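Proline iminopeptidase-related protein (PDB 2YYS) probably acts as a peptidase of the proline iminopeptidase type, built on an alpha/beta-hydrolase fold, although its actual function is not established. Local coordinates at residues M1-I5 with V17-V23; P26-H32 with R54-Q60; E95-A101 with Q118-L124. One frame throughout, in Å; residues are numbered along the deposited sequence.

All three contacts are strand pairings in one mixed beta-sheet; six successive strands of it, in the order 3-9, 14-20, 54-58, 27-31, 97-102, 119-125, hold them side by side. Along the chain they come in series. Interaction 1 is the N-terminal antiparallel hairpin at the sheet margin; interactions 2 and 3 each close a parallel beta-alpha-beta unit, over helices 40-46 and 105-115. Centres of interactions 1 and 2 lie about 10 Å apart, joined through strands 14-20 and 54-58; those of 2 and 3 about 9 Å, joined through strands 27-31 and 97-102. Interactions 1 and 3, about 17 Å between centres, do not touch. Together they build the hairpin-to-centre part of the alpha/beta-hydrolase core.

Interaction 1 of 3, residues M1-I5 with V17-V23; sequences MREEI and VEDVGPV
Residues 3-5 and 17-20 run as extended antiparallel strands, their axes 4.7 Å apart at closest approach and their directions at 167°. Glu-3 faces Val-20 and Ile-5 faces Glu-18 as non-hydrogen-bonded pairs (CA-CA 4.4 and 4.5 Å); between them Glu-4 and Asp-19 form a hydrogen-bonded pair (CA-CA 5.0 Å), with Glu-4 N to Asp-19 O and Asp-19 N to Glu-4 O both 2.9 Å. The ladder runs on past the strand ends through Gly-21 N to Arg-2 O, 2.9 Å. Gly-21 has phi/psi of 97/177°, where a CB would collide with the preceding carbonyl oxygen, and the chain turns there into Pro-22 and Val-23. This is the N-terminal beta hairpin at the margin of the alpha/beta-hydrolase sheet.

Arg-2, with chi1 to chi3 all t and chi4 near -88°, reaches over the second segment. Its NH2 lies 2.8 Å from Asp-19 OD2 and its NH1 3.1 Å from Asp-19 OD1, a two-pronged salt bridge, while NH1 also donates to Gly-21 O at 2.8 Å. Val-23 CB lies over one guanidinium face, 3.7 Å from Arg-2 NE. Met-1 SD meets Val-20 CG1 at 3.6 Å. Glu-3 and Glu-18 both form salt bridges with Arg-43, and Glu-18 OE2 is also hydrogen-bonded to the Tyr-16 hydroxyl. Because Asp-19 also bridges to Arg-54, one carboxylate is shared between two arginines, joining the hairpin to strand 54-58; its single negative charge offsets only part of their combined positive charge.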
loop_
_atom_site.group_PDB
_atom_site.type_symbol
_atom_site.label_atom_id
_atom_site.label_comp_id
_atom_site.label_asym_id
_atom_site.label_seq_id
_atom_site.Cartn_x
_atom_site.Cartn_y
_atom_site.Cartn_z
ATOM N N MET A 1 -16.508 5.912 19.890
ATOM C CA MET A 1 -16.299 5.355 18.517
ATOM C C MET A 1 -16.133 3.847 18.641
ATOM O O MET A 1 -15.433 3.360 19.539
ATOM C CB MET A 1 -15.042 5.952 17.911
ATOM C CG MET A 1 -14.679 5.389 16.524
ATOM S SD MET A 1 -12.898 5.355 16.284
ATOM C CE MET A 1 -12.679 6.826 15.267
ATOM N N ARG A 2 -16.775 3.116 17.734
ATOM C CA ARG A 2 -16.640 1.677 17.693
ATOM C C ARG A 2 -15.240 1.273 17.208
ATOM O O ARG A 2 -14.739 1.774 16.215
ATOM C CB ARG A 2 -17.718 1.092 16.790
ATOM C CG ARG A 2 -17.685 -0.408 16.674
ATOM C CD ARG A 2 -18.702 -0.938 15.695
ATOM N NE ARG A 2 -18.335 -2.269 15.267
ATOM C CZ ARG A 2 -17.547 -2.575 14.239
ATOM N NH1 ARG A 2 -17.013 -1.644 13.453
ATOM N NH2 ARG A 2 -17.302 -3.854 13.997
ATOM N N GLU A 3 -14.626 0.352 17.938
ATOM C CA GLU A 3 -13.310 -0.169 17.602
ATOM C C GLU A 3 -13.172 -1.594 18.136
ATOM O O GLU A 3 -13.185 -1.815 19.351
ATOM C CB GLU A 3 -12.224 0.735 18.187
ATOM C CG GLU A 3 -10.811 0.267 17.870
ATOM C CD GLU A 3 -9.742 1.125 18.511
ATOM O OE1 GLU A 3 -9.881 1.476 19.694
ATOM O OE2 GLU A 3 -8.745 1.426 17.842
ATOM N N GLU A 4 -13.043 -2.551 17.222
ATOM C CA GLU A 4 -12.927 -3.970 17.561
ATOM C C GLU A 4 -11.609 -4.472 17.020
ATOM O O GLU A 4 -11.397 -4.516 15.802
ATOM C CB GLU A 4 -14.075 -4.793 16.965
ATOM C CG GLU A 4 -15.458 -4.368 17.427
ATOM C CD GLU A 4 -15.617 -4.434 18.933
ATOM O OE1 GLU A 4 -15.077 -5.389 19.549
ATOM O OE2 GLU A 4 -16.275 -3.515 19.499
ATOM N N ILE A 5 -10.725 -4.833 17.945
ATOM C CA ILE A 5 -9.388 -5.279 17.642
ATOM C C ILE A 5 -9.261 -6.747 18.069
ATOM O O ILE A 5 -9.622 -7.114 19.186
ATOM C CB ILE A 5 -8.368 -4.404 18.384
ATOM C CG1 ILE A 5 -8.514 -2.935 17.940
ATOM C CG2 ILE A 5 -6.961 -4.944 18.156
ATOM C CD1 ILE A 5 -7.594 -1.942 18.633
ATOM N N VAL A 17 -6.426 -7.401 13.143
ATOM C CA VAL A 17 -7.461 -6.585 12.537
ATOM C C VAL A 17 -7.906 -5.505 13.505
ATOM O O VAL A 17 -8.103 -5.773 14.689
ATOM C CB VAL A 17 -8.682 -7.465 12.138
ATOM C CG1 VAL A 17 -9.823 -6.625 11.622
ATOM C CG2 VAL A 17 -8.274 -8.491 11.081
ATOM N N GLU A 18 -8.038 -4.284 12.995
ATOM C CA GLU A 18 -8.677 -3.176 13.702
ATOM C C GLU A 18 -9.865 -2.729 12.858
ATOM O O GLU A 18 -9.711 -2.111 11.801
ATOM C CB GLU A 18 -7.711 -2.016 13.922
ATOM C CG GLU A 18 -6.398 -2.426 14.581
ATOM C CD GLU A 18 -5.390 -1.286 14.692
ATOM O OE1 GLU A 18 -5.514 -0.307 13.937
ATOM O OE2 GLU A 18 -4.455 -1.385 15.528
ATOM N N ASP A 19 -11.043 -3.093 13.338
ATOM C CA ASP A 19 -12.311 -2.852 12.696
ATOM C C ASP A 19 -12.924 -1.637 13.378
ATOM O O ASP A 19 -13.418 -1.720 14.504
ATOM C CB ASP A 19 -13.154 -4.117 12.870
ATOM C CG ASP A 19 -14.522 -4.022 12.253
ATOM O OD1 ASP A 19 -14.879 -2.993 11.638
ATOM O OD2 ASP A 19 -15.325 -4.968 12.361
ATOM N N VAL A 20 -12.914 -0.511 12.676
ATOM C CA VAL A 20 -13.150 0.797 13.283
ATOM C C VAL A 20 -14.288 1.550 12.606
ATOM O O VAL A 20 -14.386 1.547 11.387
ATOM C CB VAL A 20 -11.860 1.632 13.169
ATOM C CG1 VAL A 20 -12.040 3.012 13.689
ATOM C CG2 VAL A 20 -10.731 0.935 13.935
ATOM N N GLY A 21 -15.121 2.229 13.392
ATOM C CA GLY A 21 -16.217 3.022 12.854
ATOM C C GLY A 21 -17.556 2.291 12.859
ATOM O O GLY A 21 -17.629 1.129 13.251
ATOM N N PRO A 22 -18.620 2.981 12.442
ATOM C CA PRO A 22 -19.977 2.417 12.489
ATOM C C PRO A 22 -20.066 1.086 11.747
ATOM O O PRO A 22 -19.622 0.992 10.612
ATOM C CB PRO A 22 -20.859 3.488 11.819
ATOM C CG PRO A 22 -19.986 4.614 11.428
ATOM C CD PRO A 22 -18.585 4.349 11.894
ATOM N N VAL A 23 -20.625 0.073 12.394
ATOM C CA VAL A 23 -20.649 -1.279 11.847
ATOM C C VAL A 23 -21.457 -1.387 10.539
ATOM O O VAL A 23 -21.190 -2.249 9.712
ATOM C CB VAL A 23 -21.172 -2.304 12.900
ATOM C CG1 VAL A 23 -22.689 -2.159 13.151
ATOM C CG2 VAL A 23 -20.828 -3.709 12.485
#

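Interaction 2 of 3, residues P26-H32 with R54-Q60; sequences PALFVLH and RVVYFDQ
This buried contact is the parallel pairing of strands 27-31 and 54-58, the two strands of a beta-alpha-beta unit through helix 40-46 in the alpha/beta-hydrolase core. The axes approach to 4.7 Å and cross at -17°. Ala-27 pairs with Arg-54, Leu-28 with Val-55 and Phe-29 with Val-56 (CA-CA 4.6, 4.9 and 4.9 Å). The ladder comprises Arg-54 N to Pro-26 O 2.9 Å, Leu-28 N to Arg-54 O 2.8 Å, Val-56 N to Leu-28 O 2.9 Å and Val-30 N to Val-56 O 3.0 Å.

On the face shared by Phe-29 and Val-56, Val-56 CB makes a CH-pi contact, 4.0 Å from the Phe-29 ring centroid and 15° off its normal; helix 78-91 packs here. On the other face Val-30 (chi1 t) brings CG2 to 3.7 Å from both Val-55 CG1 and Tyr-57 CD1.

Beyond Val-30 the strands part: CA atoms of His-32 and Asp-59 are 7.4 Å apart. Gln-60 NE2 donates to His-32 O at 3.0 Å, and Gln-60 CD sits over the His-32 ring. A water fills the gap, donating to Val-30 O and Phe-58 O (2.8 Å each) and accepting from His-32 N and Gln-60 NE2 (3.0 Å each).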
loop_
_atom_site.group_PDB
_atom_site.type_symbol
_atom_site.label_atom_id
_atom_site.label_comp_id
_atom_site.label_asym_id
_atom_site.label_seq_id
_atom_site.Cartn_x
_atom_site.Cartn_y
_atom_site.Cartn_z
ATOM N N PRO A 26 -20.418 2.595 5.352
ATOM C CA PRO A 26 -19.755 2.130 4.128
ATOM C C PRO A 26 -18.345 1.656 4.443
ATOM O O PRO A 26 -17.651 2.341 5.171
ATOM C CB PRO A 26 -19.736 3.367 3.233
ATOM C CG PRO A 26 -19.935 4.522 4.138
ATOM C CD PRO A 26 -20.720 4.032 5.315
ATOM N N ALA A 27 -17.943 0.512 3.904
ATOM C CA ALA A 27 -16.746 -0.174 4.351
ATOM C C ALA A 27 -15.544 0.087 3.441
ATOM O O ALA A 27 -15.680 0.106 2.215
ATOM C CB ALA A 27 -17.019 -1.646 4.436
ATOM N N LEU A 28 -14.378 0.290 4.064
ATOM C CA LEU A 28 -13.087 0.382 3.382
ATOM C C LEU A 28 -12.106 -0.564 4.015
ATOM O O LEU A 28 -12.006 -0.608 5.241
ATOM C CB LEU A 28 -12.513 1.800 3.502
ATOM C CG LEU A 28 -13.392 2.877 2.896
ATOM C CD1 LEU A 28 -12.906 4.251 3.284
ATOM C CD2 LEU A 28 -13.413 2.720 1.377
ATOM N N PHE A 29 -11.384 -1.314 3.182
ATOM C CA PHE A 29 -10.298 -2.160 3.628
ATOM C C PHE A 29 -8.970 -1.502 3.281
ATOM O O PHE A 29 -8.803 -0.962 2.183
ATOM C CB PHE A 29 -10.421 -3.544 2.991
ATOM C CG PHE A 29 -11.461 -4.401 3.650
ATOM C CD1 PHE A 29 -11.104 -5.491 4.404
ATOM C CD2 PHE A 29 -12.798 -4.066 3.564
ATOM C CE1 PHE A 29 -12.067 -6.265 5.034
ATOM C CE2 PHE A 29 -13.762 -4.836 4.196
ATOM C CZ PHE A 29 -13.395 -5.924 4.935
ATOM N N VAL A 30 -8.029 -1.545 4.221
ATOM C CA VAL A 30 -6.747 -0.867 4.060
ATOM C C VAL A 30 -5.679 -1.895 3.763
ATOM O O VAL A 30 -5.530 -2.877 4.490
ATOM C CB VAL A 30 -6.392 -0.047 5.301
ATOM C CG1 VAL A 30 -5.041 0.677 5.144
ATOM C CG2 VAL A 30 -7.477 0.964 5.552
ATOM N N LEU A 31 -4.963 -1.678 2.664
ATOM C CA LEU A 31 -3.900 -2.569 2.227
ATOM C C LEU A 31 -2.540 -1.866 2.353
ATOM O O LEU A 31 -2.187 -1.014 1.527
ATOM C CB LEU A 31 -4.172 -3.030 0.791
ATOM C CG LEU A 31 -5.339 -4.020 0.658
ATOM C CD1 LEU A 31 -5.798 -4.156 -0.792
ATOM C CD2 LEU A 31 -4.946 -5.384 1.215
ATOM N N HIS A 32 -1.784 -2.202 3.395
ATOM C CA HIS A 32 -0.452 -1.623 3.590
ATOM C C HIS A 32 0.555 -2.186 2.572
ATOM O O HIS A 32 0.277 -3.152 1.846
ATOM C CB HIS A 32 0.062 -1.874 5.014
ATOM C CG HIS A 32 0.400 -3.305 5.267
ATOM N ND1 HIS A 32 -0.401 -4.137 6.017
ATOM C CD2 HIS A 32 1.424 -4.066 4.825
ATOM C CE1 HIS A 32 0.129 -5.344 6.036
ATOM N NE2 HIS A 32 1.238 -5.329 5.321
ATOM N N ARG A 54 -16.744 2.567 7.921
ATOM C CA ARG A 54 -16.240 1.414 8.632
ATOM C C ARG A 54 -14.914 1.060 7.983
ATOM O O ARG A 54 -14.871 0.656 6.818
ATOM C CB ARG A 54 -17.205 0.250 8.515
ATOM C CG ARG A 54 -16.762 -0.986 9.261
ATOM C CD ARG A 54 -17.729 -2.103 9.140
ATOM N NE ARG A 54 -17.301 -3.286 9.861
ATOM C CZ ARG A 54 -17.951 -4.433 9.851
ATOM N NH1 ARG A 54 -19.068 -4.567 9.151
ATOM N NH2 ARG A 54 -17.489 -5.454 10.542
ATOM N N VAL A 55 -13.829 1.223 8.727
ATOM C CA VAL A 55 -12.501 1.010 8.192
ATOM C C VAL A 55 -11.860 -0.215 8.851
ATOM O O VAL A 55 -11.743 -0.304 10.079
ATOM C CB VAL A 55 -11.606 2.231 8.414
ATOM C CG1 VAL A 55 -10.320 2.078 7.631
ATOM C CG2 VAL A 55 -12.319 3.491 8.017
ATOM N N VAL A 56 -11.424 -1.139 8.011
ATOM C CA VAL A 56 -10.784 -2.353 8.467
ATOM C C VAL A 56 -9.292 -2.223 8.167
ATOM O O VAL A 56 -8.843 -2.429 7.019
ATOM C CB VAL A 56 -11.406 -3.581 7.770
ATOM C CG1 VAL A 56 -10.786 -4.863 8.285
ATOM C CG2 VAL A 56 -12.892 -3.595 7.991
ATOM N N TYR A 57 -8.540 -1.803 9.176
ATOM C CA TYR A 57 -7.088 -1.814 9.100
ATOM C C TYR A 57 -6.652 -3.212 9.479
ATOM O O TYR A 57 -7.151 -3.777 10.440
ATOM C CB TYR A 57 -6.446 -0.785 10.045
ATOM C CG TYR A 57 -6.975 0.628 9.917
ATOM C CD1 TYR A 57 -6.409 1.529 9.031
ATOM C CD2 TYR A 57 -8.030 1.068 10.707
ATOM C CE1 TYR A 57 -6.894 2.834 8.925
ATOM C CE2 TYR A 57 -8.517 2.357 10.610
ATOM C CZ TYR A 57 -7.945 3.239 9.717
ATOM O OH TYR A 57 -8.449 4.526 9.620
ATOM N N PHE A 58 -5.764 -3.797 8.698
ATOM C CA PHE A 58 -5.209 -5.083 9.067
ATOM C C PHE A 58 -3.780 -5.244 8.620
ATOM O O PHE A 58 -3.323 -4.585 7.675
ATOM C CB PHE A 58 -6.100 -6.240 8.582
ATOM C CG PHE A 58 -6.100 -6.458 7.094
ATOM C CD1 PHE A 58 -5.383 -7.501 6.540
ATOM C CD2 PHE A 58 -6.891 -5.678 6.259
ATOM C CE1 PHE A 58 -5.400 -7.730 5.179
ATOM C CE2 PHE A 58 -6.916 -5.902 4.883
ATOM C CZ PHE A 58 -6.176 -6.925 4.341
ATOM N N ASP A 59 -3.066 -6.097 9.345
ATOM C CA ASP A 59 -1.742 -6.496 8.958
ATOM C C ASP A 59 -1.880 -7.803 8.190
ATOM O O ASP A 59 -2.575 -8.721 8.620
ATOM C CB ASP A 59 -0.843 -6.698 10.174
ATOM C CG ASP A 59 -0.515 -5.416 10.890
ATOM O OD1 ASP A 59 -1.017 -4.336 10.494
ATOM O OD2 ASP A 59 0.248 -5.403 11.882
ATOM N N GLN A 60 -1.179 -7.882 7.072
ATOM C CA GLN A 60 -1.266 -8.999 6.161
ATOM C C GLN A 60 -0.637 -10.242 6.783
ATOM O O GLN A 60 0.011 -10.187 7.844
ATOM C CB GLN A 60 -0.630 -8.635 4.813
ATOM C CG GLN A 60 -1.505 -7.670 3.986
ATOM C CD GLN A 60 -0.706 -6.711 3.107
ATOM O OE1 GLN A 60 0.350 -7.074 2.594
ATOM N NE2 GLN A 60 -1.208 -5.485 2.938
HETATM O O HOH W 1 -3.229 -4.459 4.849
HETATM O O HOH W 2 2.016 -5.472 1.071
#

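Interaction 3 of 3, residues E95-A101 with Q118-L124; sequences ERFGLLA and QAEGAIL
Leu-99 and Ala-122 lie at the apolar centre, their CB atoms 3.8 Å apart across a pair whose CA atoms are only 4.4 Å apart. On the same face Leu-99 CD1 reaches Ala-119 CB at 4.2 Å, Phe-97 CE1 lies 4.0 Å from Ala-119 CB, and Ala-101 CB is 4.2 Å from Leu-124 CD2; helix 105-115 packs here. On the reverse face Leu-100 CD2 meets Ile-123 CD1 at 3.9 Å (both chi1 m, chi2 t), beneath helix 262-274.

These strands, 97-101 and 119-124, run parallel, 4.5 Å apart at closest approach and crossing at -18°, and with helix 105-115 form a beta-alpha-beta unit of the alpha/beta-hydrolase sheet. The register slips by one residue between the pairs Phe-97/Ala-119 and Leu-99/Ala-122, a beta bulge at Glu-120 and Gly-121. Glu-120 has phi/psi of -98/-14° and Gly-121 170/179°. Hydrogen bonds persist through it: Glu-120 N to Phe-97 O 2.8 Å, then Leu-99 N to Gly-121 O 2.9 Å. Beyond follow Ile-123 N to Leu-99 O and Ala-101 N to Ile-123 O, each 2.9 Å.

At the other end Phe-97 N donates to Gln-118 O at 3.2 Å, and the Phe-97 ring (chi1 p) presents a face to Gln-118 O and Ala-119 CA. Outermost, Arg-96 CB packs 3.5 Å from Glu-120 CD, whereas Arg-96 NE and Glu-120 OE2, 4.2 Å apart, stay beyond salt-bridge distance.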
loop_
_atom_site.group_PDB
_atom_site.type_symbol
_atom_site.label_atom_id
_atom_site.label_comp_id
_atom_site.label_asym_id
_atom_site.label_seq_id
_atom_site.Cartn_x
_atom_site.Cartn_y
_atom_site.Cartn_z
ATOM N N GLU A 95 -20.119 -7.302 2.687
ATOM C CA GLU A 95 -20.383 -7.817 1.340
ATOM C C GLU A 95 -19.684 -7.011 0.261
ATOM O O GLU A 95 -19.058 -7.567 -0.623
ATOM C CB GLU A 95 -21.866 -7.774 1.038
ATOM C CG GLU A 95 -22.668 -8.949 1.555
ATOM C CD GLU A 95 -24.125 -8.752 1.211
ATOM O OE1 GLU A 95 -24.484 -9.004 0.037
ATOM O OE2 GLU A 95 -24.876 -8.272 2.090
ATOM N N ARG A 96 -19.837 -5.699 0.327
ATOM C CA ARG A 96 -19.209 -4.786 -0.624
ATOM C C ARG A 96 -18.337 -3.797 0.154
ATOM O O ARG A 96 -18.631 -3.463 1.294
ATOM C CB ARG A 96 -20.278 -4.045 -1.435
ATOM C CG ARG A 96 -21.079 -4.941 -2.416
ATOM C CD ARG A 96 -22.290 -4.242 -3.081
ATOM N NE ARG A 96 -23.343 -4.046 -2.093
ATOM C CZ ARG A 96 -24.211 -4.986 -1.699
ATOM N NH1 ARG A 96 -24.187 -6.198 -2.238
ATOM N NH2 ARG A 96 -25.110 -4.710 -0.757
ATOM N N PHE A 97 -17.271 -3.320 -0.470
ATOM C CA PHE A 97 -16.304 -2.448 0.204
ATOM C C PHE A 97 -15.420 -1.741 -0.810
ATOM O O PHE A 97 -15.224 -2.249 -1.898
ATOM C CB PHE A 97 -15.429 -3.282 1.138
ATOM C CG PHE A 97 -14.784 -4.451 0.460
ATOM C CD1 PHE A 97 -13.587 -4.296 -0.215
ATOM C CD2 PHE A 97 -15.383 -5.703 0.484
ATOM C CE1 PHE A 97 -12.992 -5.363 -0.850
ATOM C CE2 PHE A 97 -14.790 -6.780 -0.137
ATOM C CZ PHE A 97 -13.596 -6.607 -0.822
ATOM N N GLY A 98 -14.903 -0.571 -0.448
ATOM C CA GLY A 98 -13.800 0.050 -1.169
ATOM C C GLY A 98 -12.444 -0.312 -0.589
ATOM O O GLY A 98 -12.337 -0.999 0.435
ATOM N N LEU A 99 -11.403 0.160 -1.258
ATOM C CA LEU A 99 -10.035 -0.125 -0.871
ATOM C C LEU A 99 -9.216 1.154 -0.769
ATOM O O LEU A 99 -9.349 2.053 -1.593
ATOM C CB LEU A 99 -9.392 -1.035 -1.902
ATOM C CG LEU A 99 -10.034 -2.411 -2.062
ATOM C CD1 LEU A 99 -9.703 -3.004 -3.402
ATOM C CD2 LEU A 99 -9.570 -3.345 -0.980
ATOM N N LEU A 100 -8.371 1.210 0.255
ATOM C CA LEU A 100 -7.294 2.181 0.372
ATOM C C LEU A 100 -5.999 1.395 0.389
ATOM O O LEU A 100 -5.837 0.513 1.229
ATOM C CB LEU A 100 -7.407 2.974 1.669
ATOM C CG LEU A 100 -8.740 3.620 2.013
ATOM C CD1 LEU A 100 -8.635 4.299 3.376
ATOM C CD2 LEU A 100 -9.170 4.622 0.963
ATOM N N ALA A 101 -5.081 1.710 -0.526
ATOM C CA ALA A 101 -3.806 1.011 -0.641
ATOM C C ALA A 101 -2.624 1.968 -0.584
ATOM O O ALA A 101 -2.736 3.132 -0.971
ATOM C CB ALA A 101 -3.752 0.233 -1.941
ATOM N N GLN A 118 -17.274 -7.405 -5.724
ATOM C CA GLN A 118 -17.570 -6.900 -4.379
ATOM C C GLN A 118 -16.758 -5.648 -4.033
ATOM O O GLN A 118 -17.200 -4.832 -3.236
ATOM C CB GLN A 118 -17.261 -7.962 -3.313
ATOM C CG GLN A 118 -18.115 -9.210 -3.386
ATOM C CD GLN A 118 -17.434 -10.337 -4.144
ATOM O OE1 GLN A 118 -16.774 -10.102 -5.157
ATOM N NE2 GLN A 118 -17.594 -11.557 -3.659
ATOM N N ALA A 119 -15.556 -5.534 -4.594
ATOM C CA ALA A 119 -14.742 -4.333 -4.427
ATOM C C ALA A 119 -15.283 -3.200 -5.301
ATOM O O ALA A 119 -15.338 -3.327 -6.507
ATOM C CB ALA A 119 -13.315 -4.630 -4.774
ATOM N N GLU A 120 -15.663 -2.090 -4.686
ATOM C CA GLU A 120 -16.440 -1.044 -5.350
ATOM C C GLU A 120 -15.593 0.119 -5.871
ATOM O O GLU A 120 -16.068 0.928 -6.667
ATOM C CB GLU A 120 -17.485 -0.509 -4.381
ATOM C CG GLU A 120 -18.483 -1.564 -3.925
ATOM C CD GLU A 120 -19.579 -0.977 -3.047
ATOM O OE1 GLU A 120 -19.249 -0.451 -1.966
ATOM O OE2 GLU A 120 -20.768 -1.035 -3.439
ATOM N N GLY A 121 -14.343 0.187 -5.429
ATOM C CA GLY A 121 -13.437 1.244 -5.841
ATOM C C GLY A 121 -12.151 1.246 -5.027
ATOM O O GLY A 121 -11.978 0.432 -4.123
ATOM N N ALA A 122 -11.240 2.162 -5.337
ATOM C CA ALA A 122 -9.988 2.235 -4.598
ATOM C C ALA A 122 -9.311 3.582 -4.697
ATOM O O ALA A 122 -9.475 4.311 -5.674
ATOM C CB ALA A 122 -9.021 1.126 -5.044
ATOM N N ILE A 123 -8.570 3.908 -3.648
ATOM C CA ILE A 123 -7.633 5.005 -3.653
ATOM C C ILE A 123 -6.259 4.371 -3.473
ATOM O O ILE A 123 -6.005 3.678 -2.476
ATOM C CB ILE A 123 -7.954 6.017 -2.527
ATOM C CG1 ILE A 123 -9.355 6.593 -2.745
ATOM C CG2 ILE A 123 -6.924 7.132 -2.516
ATOM C CD1 ILE A 123 -9.892 7.480 -1.610
ATOM N N LEU A 124 -5.406 4.572 -4.472
ATOM C CA LEU A 124 -4.033 4.099 -4.467
ATOM C C LEU A 124 -3.093 5.235 -4.063
ATOM O O LEU A 124 -2.919 6.218 -4.793
ATOM C CB LEU A 124 -3.656 3.578 -5.852
ATOM C CG LEU A 124 -4.665 2.663 -6.559
ATOM C CD1 LEU A 124 -4.146 2.232 -7.948
ATOM C CD2 LEU A 124 -4.968 1.447 -5.720
#